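Local structure of LysR family transcriptional regulator (Vibrio vulnificus, 5FHK) at residues 8-13 / 37-42; 54-59 / 196-201; 69-74 / 180-185. The protein probably binds specific DNA sequences to regulate transcription of virulence genes, as a LysR-type regulator whose two-lobed regulatory domain makes up this chain. All coordinates share one frame; numbering follows the deposited sequence.

Interaction 1 of 3, residues 8-13 / 37-42; sequences KIKIST and NIELTT
Five backbone hydrogen bonds zip 8-13 to 37-42 in parallel register. Ile9 N gives to Asn37 O (2.8 Å), Glu39 N gives to Ile9 O almost straight (N-H...O 174°), and Ile11 likewise uses its N and O on Glu39 O and Thr41 N. The last bond is the slackest: Thr13 N reaches Thr41 O at 3.2 Å from above the carbonyl plane.

On the face of Ile9, Ile11 and Thr13, the Ile9 and Ile38 side chains lie alongside each other. The crowded chi1 of Ile11 (57°) sends CD1 obliquely to Ile38 CG2 at 3.7 Å. Leu40 CD1 presses on Thr13 CG2 at a tight 3.4 Å, while Thr13 OG1 is hydrogen-bonded to Thr18.

Across the sheet, Lys8 lays CD against Glu39 CD at 3.3 Å. Lys10 NZ stays 4.1 Å from Glu39 OE1, short of a salt bridge, and Lys10 makes a cation-pi contact with Trp54.

Helix 18-32 packs on Ile11, Thr13 and Ile38, completing a beta-alpha-beta unit; helix 192-204 packs on Ile9 and Ile11; residues 38-40 continue the sheet into the second subunit. Hydrocarbon packs beneath the helices, while on the other face nearby lysines would be expected to steady the Glu39 carboxylate through field rather than bond.

Interaction 2 of 3, residues 54-59 / 196-201; sequences WDVIFR and LFIDYV
Phe58 on the strand and Phe197 on the helix reach toward each other tip to tip, and this meeting is the tight heart of the contact. Phe58 CZ lies 3.8 Å from Phe197 CE2, each atom near the plane of the other ring. The ring planes stand almost at right angles, yet neither ring offers its face here, so this is edge against edge rather than a T-shaped stack. The torsions set it up: Phe197 has CG anti to its backbone N (chi1 176°), and Phe58 has CG anti to its carbonyl carbon (chi1 -56°).

Val56, one strand repeat before Phe58, brings CG2 to the same rim of Phe197, 3.8 Å from CD2. A turn further along the helix, Val201 straddles the pair: its CG2 sits 3.8 Å above one face of the Phe197 ring, and its CG1 meets the edge of Phe58 at CE2, 4.2 Å away.

Packing loosens at the flank, where Ile198 leaves the helix alongside the contact and its outer part bends in, its CG1 coming to 4.1 Å from Val56 CG2. Beyond that the helix faces outward, with Asp199 exposed to solvent. The axes of strand 56-59 and helix 196-201 come no closer than 11.0 Å, a gap bridged by side chains alone.

Met182 of strand 178-185 touches Val56, Phe58 and Val201, and Phe29 of helix 18-32 makes an edge-to-face contact with Phe197. The C-terminal helix is thus seated on the sheet of the lobe that carries both chain ends, in this periplasmic-binding-protein-like fold. No hydrogen bond crosses between the segments; the five touching residues are all buried and apolar, so burial of hydrocarbon and the fit of ring edges against each other and against methyl groups hold helix to strand.

Interaction 3 of 3, residues 69-74 / 180-185; sequences IARKIG and IYMLYN
Ile69 lays its side chain against Tyr184 from CB to CD1, also touching His186. CB hangs over one ring face, 4.1 Å from the centroid and 19° off the normal, a CH-pi contact. CG2 runs toward the phenol end, 3.8 Å from Tyr184 OH, while CG1 passes 4.1 Å from Tyr184 O and carries the tip, CD1, to 3.5 Å from Tyr184 CE2. The ring can lie beneath it because Tyr184 takes the crowded chi1 (55°), folding back toward the neighbouring strand.

Below, the backbones pair antiparallel: Ile69 with Tyr184 and Arg71 with Met182 each exchange two hydrogen bonds, the shortest being Met182 N to Arg71 O at 2.7 Å. At the far end the ladder slips into a classic beta bulge, Ile73 and Gly74 both facing Ile180, whose O takes Ile73 N and whose N gives to Gly74 O. At the backbone angles of Gly74 a CB would collide with the carbonyl O of Ile73. This strand, 68-82, runs from the lobe of both termini toward the other.

On the Tyr184 side of the sheet Arg71 lies alongside Met182, CD to CE 4.0 Å, and its NE donates to a water that binds Tyr184 OH only weakly.

Starting at the N terminus, strand 9-14 leads through helix 18-32 to strand 38-43, and interaction 1 closes that short loop before the other two open. The chain then enters 54-59, beside 9-14 in the sheet, where Ser12 O meets Phe58 N. Interaction 2 opens there and waits 136 residues for its helix. Within that span lies interaction 3, which opens at 69-74 and closes at 180-185 once the chain has visited the other lobe and returned. Strand 178-185 fits between 56-60 and 68-82, and Ile57 O reaches Leu183 N. One sheet therefore links all three, with the C-terminal helix added last.

Interaction 1 of 3, residues 8-13 / 37-42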
loop_
_atom_site.group_PDB
_atom_site.type_symbol
_atom_site.label_atom_id
_atom_site.label_comp_id
_atom_site.label_asym_id
_atom_site.label_seq_id
_atom_site.Cartn_x
_atom_site.Cartn_y
_atom_site.Cartn_z
ATOM N N LYS A 8 -17.882 -11.799 11.696
ATOM C CA LYS A 8 -16.992 -10.741 11.245
ATOM C C LYS A 8 -17.820 -9.542 10.831
ATOM O O LYS A 8 -18.991 -9.668 10.444
ATOM C CB LYS A 8 -16.142 -11.186 10.046
ATOM C CG LYS A 8 -16.991 -11.274 8.797
ATOM C CD LYS A 8 -16.253 -11.640 7.540
ATOM C CE LYS A 8 -17.238 -12.107 6.461
ATOM N NZ LYS A 8 -18.038 -13.245 6.960
ATOM N N ILE A 9 -17.165 -8.387 10.860
ATOM C CA ILE A 9 -17.628 -7.169 10.196
ATOM C C ILE A 9 -16.818 -6.986 8.922
ATOM O O ILE A 9 -15.581 -7.082 8.937
ATOM C CB ILE A 9 -17.488 -5.942 11.112
ATOM C CG1 ILE A 9 -18.245 -6.158 12.424
ATOM C CG2 ILE A 9 -17.979 -4.682 10.418
ATOM C CD1 ILE A 9 -17.909 -5.115 13.479
ATOM N N LYS A 10 -17.515 -6.729 7.819
ATOM C CA LYS A 10 -16.931 -6.644 6.491
ATOM C C LYS A 10 -16.931 -5.170 6.089
ATOM O O LYS A 10 -18.000 -4.586 5.883
ATOM C CB LYS A 10 -17.750 -7.506 5.521
ATOM C CG LYS A 10 -17.034 -7.978 4.229
ATOM C CD LYS A 10 -17.998 -8.803 3.358
ATOM C CE LYS A 10 -17.481 -9.005 1.919
ATOM N NZ LYS A 10 -16.189 -9.758 1.873
ATOM N N ILE A 11 -15.753 -4.545 5.988
ATOM C CA ILE A 11 -15.721 -3.118 5.682
ATOM C C ILE A 11 -14.858 -2.860 4.457
ATOM O O ILE A 11 -13.916 -3.600 4.155
ATOM C CB ILE A 11 -15.244 -2.242 6.873
ATOM C CG1 ILE A 11 -13.859 -2.636 7.381
ATOM C CG2 ILE A 11 -16.224 -2.304 8.019
ATOM C CD1 ILE A 11 -13.561 -2.053 8.823
ATOM N N SER A 12 -15.228 -1.822 3.717
ATOM C CA SER A 12 -14.447 -1.329 2.584
ATOM C C SER A 12 -13.934 0.070 2.899
ATOM O O SER A 12 -14.669 0.881 3.474
ATOM C CB SER A 12 -15.292 -1.297 1.314
ATOM O OG SER A 12 -14.521 -0.896 0.201
ATOM N N THR A 13 -12.685 0.351 2.514
ATOM C CA THR A 13 -11.988 1.604 2.788
ATOM C C THR A 13 -11.197 2.044 1.557
ATOM O O THR A 13 -10.806 1.202 0.741
ATOM C CB THR A 13 -11.016 1.464 3.971
ATOM O OG1 THR A 13 -10.033 0.473 3.640
ATOM C CG2 THR A 13 -11.761 1.050 5.247
ATOM N N ASN A 37 -14.355 -9.740 15.065
ATOM C CA ASN A 37 -13.420 -9.924 13.955
ATOM C C ASN A 37 -13.736 -8.948 12.829
ATOM O O ASN A 37 -14.910 -8.672 12.546
ATOM C CB ASN A 37 -13.463 -11.359 13.406
ATOM C CG ASN A 37 -13.176 -12.420 14.473
ATOM O OD1 ASN A 37 -12.176 -12.351 15.196
ATOM N ND2 ASN A 37 -14.067 -13.412 14.574
ATOM N N ILE A 38 -12.683 -8.469 12.154
ATOM C CA ILE A 38 -12.797 -7.538 11.033
ATOM C C ILE A 38 -12.187 -8.163 9.784
ATOM O O ILE A 38 -11.098 -8.739 9.843
ATOM C CB ILE A 38 -12.087 -6.202 11.326
ATOM C CG1 ILE A 38 -12.649 -5.561 12.587
ATOM C CG2 ILE A 38 -12.187 -5.269 10.104
ATOM C CD1 ILE A 38 -13.889 -4.774 12.331
ATOM N N GLU A 39 -12.887 -8.041 8.659
ATOM C CA GLU A 39 -12.327 -8.290 7.333
ATOM C C GLU A 39 -12.356 -6.967 6.585
ATOM O O GLU A 39 -13.423 -6.350 6.466
ATOM C CB GLU A 39 -13.120 -9.356 6.551
ATOM C CG GLU A 39 -12.741 -10.805 6.904
ATOM C CD GLU A 39 -13.397 -11.834 5.981
ATOM O OE1 GLU A 39 -14.025 -11.413 4.975
ATOM O OE2 GLU A 39 -13.310 -13.059 6.278
ATOM N N LEU A 40 -11.193 -6.535 6.087
ATOM C CA LEU A 40 -11.018 -5.215 5.489
ATOM C C LEU A 40 -10.528 -5.326 4.046
ATOM O O LEU A 40 -9.561 -6.043 3.761
ATOM C CB LEU A 40 -10.024 -4.399 6.313
ATOM C CG LEU A 40 -9.523 -3.080 5.716
ATOM C CD1 LEU A 40 -10.704 -2.204 5.377
ATOM C CD2 LEU A 40 -8.653 -2.380 6.724
ATOM N N THR A 41 -11.155 -4.577 3.141
ATOM C CA THR A 41 -10.719 -4.541 1.747
ATOM C C THR A 41 -10.487 -3.092 1.315
ATOM O O THR A 41 -11.432 -2.298 1.249
ATOM C CB THR A 41 -11.741 -5.240 0.848
ATOM O OG1 THR A 41 -12.062 -6.531 1.398
ATOM C CG2 THR A 41 -11.179 -5.425 -0.566
ATOM N N THR A 42 -9.233 -2.742 1.020
ATOM C CA THR A 42 -8.947 -1.440 0.425
ATOM C C THR A 42 -9.515 -1.406 -0.994
ATOM O O THR A 42 -9.367 -2.365 -1.750
ATOM C CB THR A 42 -7.441 -1.169 0.394
ATOM O OG1 THR A 42 -6.827 -2.008 -0.585
ATOM C CG2 THR A 42 -6.790 -1.465 1.728
#

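Interaction 2 of 3, residues 54-59 / 196-201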
loop_
_atom_site.group_PDB
_atom_site.type_symbol
_atom_site.label_atom_id
_atom_site.label_comp_id
_atom_site.label_asym_id
_atom_site.label_seq_id
_atom_site.Cartn_x
_atom_site.Cartn_y
_atom_site.Cartn_z
ATOM N N TRP A 54 -21.717 -5.373 2.066
ATOM C CA TRP A 54 -20.770 -4.756 2.982
ATOM C C TRP A 54 -21.491 -4.308 4.246
ATOM O O TRP A 54 -22.639 -3.851 4.201
ATOM C CB TRP A 54 -20.048 -3.570 2.311
ATOM C CG TRP A 54 -19.256 -3.980 1.098
ATOM C CD1 TRP A 54 -19.679 -3.957 -0.206
ATOM C CD2 TRP A 54 -17.925 -4.513 1.079
ATOM N NE1 TRP A 54 -18.688 -4.422 -1.030
ATOM C CE2 TRP A 54 -17.604 -4.782 -0.270
ATOM C CE3 TRP A 54 -16.971 -4.784 2.074
ATOM C CZ2 TRP A 54 -16.367 -5.304 -0.656
ATOM C CZ3 TRP A 54 -15.753 -5.303 1.692
ATOM C CH2 TRP A 54 -15.461 -5.563 0.337
ATOM N N ASP A 55 -20.823 -4.475 5.382
ATOM C CA ASP A 55 -21.375 -3.949 6.621
ATOM C C ASP A 55 -21.201 -2.433 6.688
ATOM O O ASP A 55 -22.149 -1.702 6.988
ATOM C CB ASP A 55 -20.718 -4.660 7.805
ATOM C CG ASP A 55 -21.147 -6.133 7.901
ATOM O OD1 ASP A 55 -22.366 -6.375 7.883
ATOM O OD2 ASP A 55 -20.283 -7.046 7.985
ATOM N N VAL A 56 -19.997 -1.937 6.408
ATOM C CA VAL A 56 -19.719 -0.506 6.426
ATOM C C VAL A 56 -18.769 -0.190 5.287
ATOM O O VAL A 56 -17.871 -0.970 4.962
ATOM C CB VAL A 56 -19.095 -0.002 7.753
ATOM C CG1 VAL A 56 -19.092 1.511 7.787
ATOM C CG2 VAL A 56 -19.823 -0.551 8.941
ATOM N N ILE A 57 -18.955 0.980 4.693
ATOM C CA ILE A 57 -18.153 1.404 3.559
ATOM C C ILE A 57 -17.654 2.807 3.874
ATOM O O ILE A 57 -18.455 3.695 4.205
ATOM C CB ILE A 57 -18.948 1.351 2.234
ATOM C CG1 ILE A 57 -19.056 -0.105 1.761
ATOM C CG2 ILE A 57 -18.248 2.154 1.126
ATOM C CD1 ILE A 57 -19.944 -0.341 0.489
ATOM N N PHE A 58 -16.332 2.971 3.872
ATOM C CA PHE A 58 -15.676 4.275 3.904
ATOM C C PHE A 58 -15.194 4.608 2.505
ATOM O O PHE A 58 -14.510 3.803 1.866
ATOM C CB PHE A 58 -14.496 4.291 4.879
ATOM C CG PHE A 58 -14.880 3.894 6.272
ATOM C CD1 PHE A 58 -15.032 2.562 6.611
ATOM C CD2 PHE A 58 -15.126 4.851 7.236
ATOM C CE1 PHE A 58 -15.405 2.188 7.899
ATOM C CE2 PHE A 58 -15.500 4.475 8.525
ATOM C CZ PHE A 58 -15.627 3.143 8.836
ATOM N N ARG A 59 -15.550 5.787 2.027
ATOM C CA ARG A 59 -15.254 6.124 0.650
ATOM C C ARG A 59 -14.869 7.585 0.571
ATOM O O ARG A 59 -15.217 8.387 1.441
ATOM C CB ARG A 59 -16.450 5.846 -0.264
ATOM C CG ARG A 59 -17.569 6.849 -0.116
ATOM C CD ARG A 59 -18.632 6.642 -1.190
ATOM N NE ARG A 59 -18.036 6.423 -2.509
ATOM C CZ ARG A 59 -17.951 7.344 -3.466
ATOM N NH1 ARG A 59 -18.432 8.562 -3.266
ATOM N NH2 ARG A 59 -17.388 7.049 -4.628
ATOM N N LEU A 196 -22.011 -1.719 17.101
ATOM C CA LEU A 196 -20.988 -1.278 18.036
ATOM C C LEU A 196 -19.859 -0.587 17.293
ATOM O O LEU A 196 -19.307 0.418 17.766
ATOM C CB LEU A 196 -20.488 -2.463 18.850
ATOM C CG LEU A 196 -21.414 -2.674 20.051
ATOM C CD1 LEU A 196 -21.057 -3.928 20.807
ATOM C CD2 LEU A 196 -21.355 -1.468 20.994
ATOM N N PHE A 197 -19.546 -1.075 16.095
ATOM C CA PHE A 197 -18.468 -0.479 15.322
ATOM C C PHE A 197 -18.827 0.942 14.924
ATOM O O PHE A 197 -18.049 1.875 15.139
ATOM C CB PHE A 197 -18.173 -1.340 14.093
ATOM C CG PHE A 197 -17.142 -0.764 13.201
ATOM C CD1 PHE A 197 -15.816 -0.750 13.579
ATOM C CD2 PHE A 197 -17.493 -0.202 11.985
ATOM C CE1 PHE A 197 -14.863 -0.193 12.738
ATOM C CE2 PHE A 197 -16.561 0.348 11.167
ATOM C CZ PHE A 197 -15.249 0.353 11.526
ATOM N N ILE A 198 -20.046 1.130 14.425
ATOM C CA ILE A 198 -20.460 2.433 13.923
ATOM C C ILE A 198 -20.474 3.465 15.039
ATOM O O ILE A 198 -20.156 4.639 14.822
ATOM C CB ILE A 198 -21.838 2.309 13.251
ATOM C CG1 ILE A 198 -21.676 1.699 11.854
ATOM C CG2 ILE A 198 -22.525 3.640 13.194
ATOM C CD1 ILE A 198 -22.933 0.995 11.342
ATOM N N ASP A 199 -20.897 3.062 16.238
ATOM C CA ASP A 199 -20.894 3.999 17.350
ATOM C C ASP A 199 -19.475 4.335 17.777
ATOM O O ASP A 199 -19.197 5.476 18.159
ATOM C CB ASP A 199 -21.679 3.425 18.535
ATOM C CG ASP A 199 -23.193 3.484 18.324
ATOM O OD1 ASP A 199 -23.675 4.265 17.451
ATOM O OD2 ASP A 199 -23.905 2.745 19.047
ATOM N N TYR A 200 -18.574 3.347 17.768
ATOM C CA TYR A 200 -17.176 3.647 18.063
ATOM C C TYR A 200 -16.654 4.732 17.127
ATOM O O TYR A 200 -16.049 5.713 17.575
ATOM C CB TYR A 200 -16.317 2.387 17.956
ATOM C CG TYR A 200 -14.896 2.616 18.438
ATOM C CD1 TYR A 200 -14.562 2.501 19.796
ATOM C CD2 TYR A 200 -13.900 2.978 17.549
ATOM C CE1 TYR A 200 -13.256 2.723 20.233
ATOM C CE2 TYR A 200 -12.619 3.183 17.971
ATOM C CZ TYR A 200 -12.298 3.059 19.304
ATOM O OH TYR A 200 -11.002 3.287 19.656
ATOM N N VAL A 201 -16.932 4.587 15.823
ATOM C CA VAL A 201 -16.454 5.535 14.816
ATOM C C VAL A 201 -17.002 6.922 15.101
ATOM O O VAL A 201 -16.255 7.904 15.141
ATOM C CB VAL A 201 -16.834 5.060 13.396
ATOM C CG1 VAL A 201 -16.411 6.080 12.335
ATOM C CG2 VAL A 201 -16.193 3.726 13.074
#

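Interaction 3 of 3, residues 69-74 / 180-185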
loop_
_atom_site.group_PDB
_atom_site.type_symbol
_atom_site.label_atom_id
_atom_site.label_comp_id
_atom_site.label_asym_id
_atom_site.label_seq_id
_atom_site.Cartn_x
_atom_site.Cartn_y
_atom_site.Cartn_z
ATOM N N ILE A 69 -27.148 5.544 4.938
ATOM C CA ILE A 69 -26.822 6.729 5.719
ATOM C C ILE A 69 -25.357 7.078 5.488
ATOM O O ILE A 69 -24.479 6.210 5.550
ATOM C CB ILE A 69 -27.101 6.500 7.214
ATOM C CG1 ILE A 69 -28.505 5.950 7.392
ATOM C CG2 ILE A 69 -26.931 7.777 7.991
ATOM C CD1 ILE A 69 -28.509 4.646 8.084
ATOM N N ALA A 70 -25.089 8.356 5.241
ATOM C CA ALA A 70 -23.759 8.832 4.891
ATOM C C ALA A 70 -23.338 9.876 5.908
ATOM O O ALA A 70 -24.060 10.853 6.139
ATOM C CB ALA A 70 -23.739 9.411 3.476
ATOM N N ARG A 71 -22.177 9.660 6.522
ATOM C CA ARG A 71 -21.632 10.572 7.513
ATOM C C ARG A 71 -20.231 10.997 7.097
ATOM O O ARG A 71 -19.372 10.149 6.838
ATOM C CB ARG A 71 -21.603 9.912 8.893
ATOM C CG ARG A 71 -21.042 10.785 9.998
ATOM C CD ARG A 71 -21.372 10.190 11.386
ATOM N NE ARG A 71 -22.593 10.764 11.961
ATOM C CZ ARG A 71 -22.600 11.597 12.994
ATOM N NH1 ARG A 71 -21.460 11.947 13.583
ATOM N NH2 ARG A 71 -23.751 12.075 13.444
ATOM N N LYS A 72 -20.002 12.301 7.053
ATOM C CA LYS A 72 -18.683 12.841 6.745
ATOM C C LYS A 72 -17.785 12.674 7.964
ATOM O O LYS A 72 -18.091 13.205 9.037
ATOM C CB LYS A 72 -18.798 14.310 6.351
ATOM C CG LYS A 72 -17.454 14.982 6.074
ATOM C CD LYS A 72 -17.576 16.502 5.907
ATOM C CE LYS A 72 -16.189 17.150 5.858
ATOM N NZ LYS A 72 -16.177 18.642 6.038
ATOM N N ILE A 73 -16.701 11.914 7.823
ATOM C CA ILE A 73 -15.777 11.711 8.934
ATOM C C ILE A 73 -14.420 12.346 8.674
ATOM O O ILE A 73 -13.501 12.191 9.487
ATOM C CB ILE A 73 -15.623 10.220 9.293
ATOM C CG1 ILE A 73 -15.009 9.427 8.141
ATOM C CG2 ILE A 73 -16.957 9.625 9.735
ATOM C CD1 ILE A 73 -14.578 8.030 8.563
ATOM N N GLY A 74 -14.270 13.103 7.608
ATOM C CA GLY A 74 -12.962 13.674 7.341
ATOM C C GLY A 74 -12.864 14.190 5.930
ATOM O O GLY A 74 -13.765 14.016 5.105
ATOM N N ILE A 180 -14.344 12.261 2.993
ATOM C CA ILE A 180 -14.418 10.846 3.287
ATOM C C ILE A 180 -15.709 10.610 4.054
ATOM O O ILE A 180 -16.007 11.310 5.027
ATOM C CB ILE A 180 -13.186 10.358 4.063
ATOM C CG1 ILE A 180 -11.921 10.480 3.190
ATOM C CG2 ILE A 180 -13.367 8.917 4.443
ATOM C CD1 ILE A 180 -11.277 11.837 3.238
ATOM N N TYR A 181 -16.483 9.646 3.603
ATOM C CA TYR A 181 -17.757 9.369 4.228
ATOM C C TYR A 181 -17.722 7.985 4.834
ATOM O O TYR A 181 -16.910 7.134 4.453
ATOM C CB TYR A 181 -18.907 9.461 3.229
ATOM C CG TYR A 181 -19.175 10.856 2.740
ATOM C CD1 TYR A 181 -18.411 11.402 1.725
ATOM C CD2 TYR A 181 -20.196 11.627 3.291
ATOM C CE1 TYR A 181 -18.645 12.667 1.277
ATOM C CE2 TYR A 181 -20.439 12.909 2.840
ATOM C CZ TYR A 181 -19.661 13.420 1.832
ATOM O OH TYR A 181 -19.876 14.697 1.355
ATOM N N MET A 182 -18.603 7.783 5.808
ATOM C CA MET A 182 -18.911 6.460 6.319
ATOM C C MET A 182 -20.337 6.147 5.888
ATOM O O MET A 182 -21.262 6.911 6.200
ATOM C CB MET A 182 -18.751 6.385 7.840
ATOM C CG MET A 182 -19.264 5.091 8.448
ATOM S SD MET A 182 -19.019 5.007 10.237
ATOM C CE MET A 182 -19.902 6.473 10.750
ATOM N N LEU A 183 -20.504 5.047 5.158
ATOM C CA LEU A 183 -21.799 4.618 4.635
ATOM C C LEU A 183 -22.240 3.328 5.308
ATOM O O LEU A 183 -21.406 2.467 5.603
ATOM C CB LEU A 183 -21.734 4.378 3.125
ATOM C CG LEU A 183 -21.011 5.327 2.173
ATOM C CD1 LEU A 183 -21.388 4.930 0.725
ATOM C CD2 LEU A 183 -21.439 6.749 2.431
ATOM N N TYR A 184 -23.549 3.195 5.546
ATOM C CA TYR A 184 -24.118 1.945 6.038
ATOM C C TYR A 184 -25.623 1.907 5.784
ATOM O O TYR A 184 -26.294 2.945 5.731
ATOM C CB TYR A 184 -23.842 1.724 7.532
ATOM C CG TYR A 184 -24.288 2.847 8.441
ATOM C CD1 TYR A 184 -23.534 4.005 8.555
ATOM C CD2 TYR A 184 -25.434 2.740 9.214
ATOM C CE1 TYR A 184 -23.909 5.035 9.401
ATOM C CE2 TYR A 184 -25.820 3.781 10.070
ATOM C CZ TYR A 184 -25.042 4.926 10.143
ATOM O OH TYR A 184 -25.372 5.976 10.966
ATOM N N ASN A 185 -26.137 0.684 5.639
ATOM C CA ASN A 185 -27.541 0.459 5.334
ATOM C C ASN A 185 -28.426 0.931 6.479
ATOM O O ASN A 185 -28.053 0.842 7.645
ATOM C CB ASN A 185 -27.774 -1.027 5.074
ATOM C CG ASN A 185 -29.161 -1.318 4.516
ATOM O OD1 ASN A 185 -30.166 -1.229 5.230
ATOM N ND2 ASN A 185 -29.223 -1.668 3.227
HETATM O O HOH W 1 -24.338 9.113 11.478
#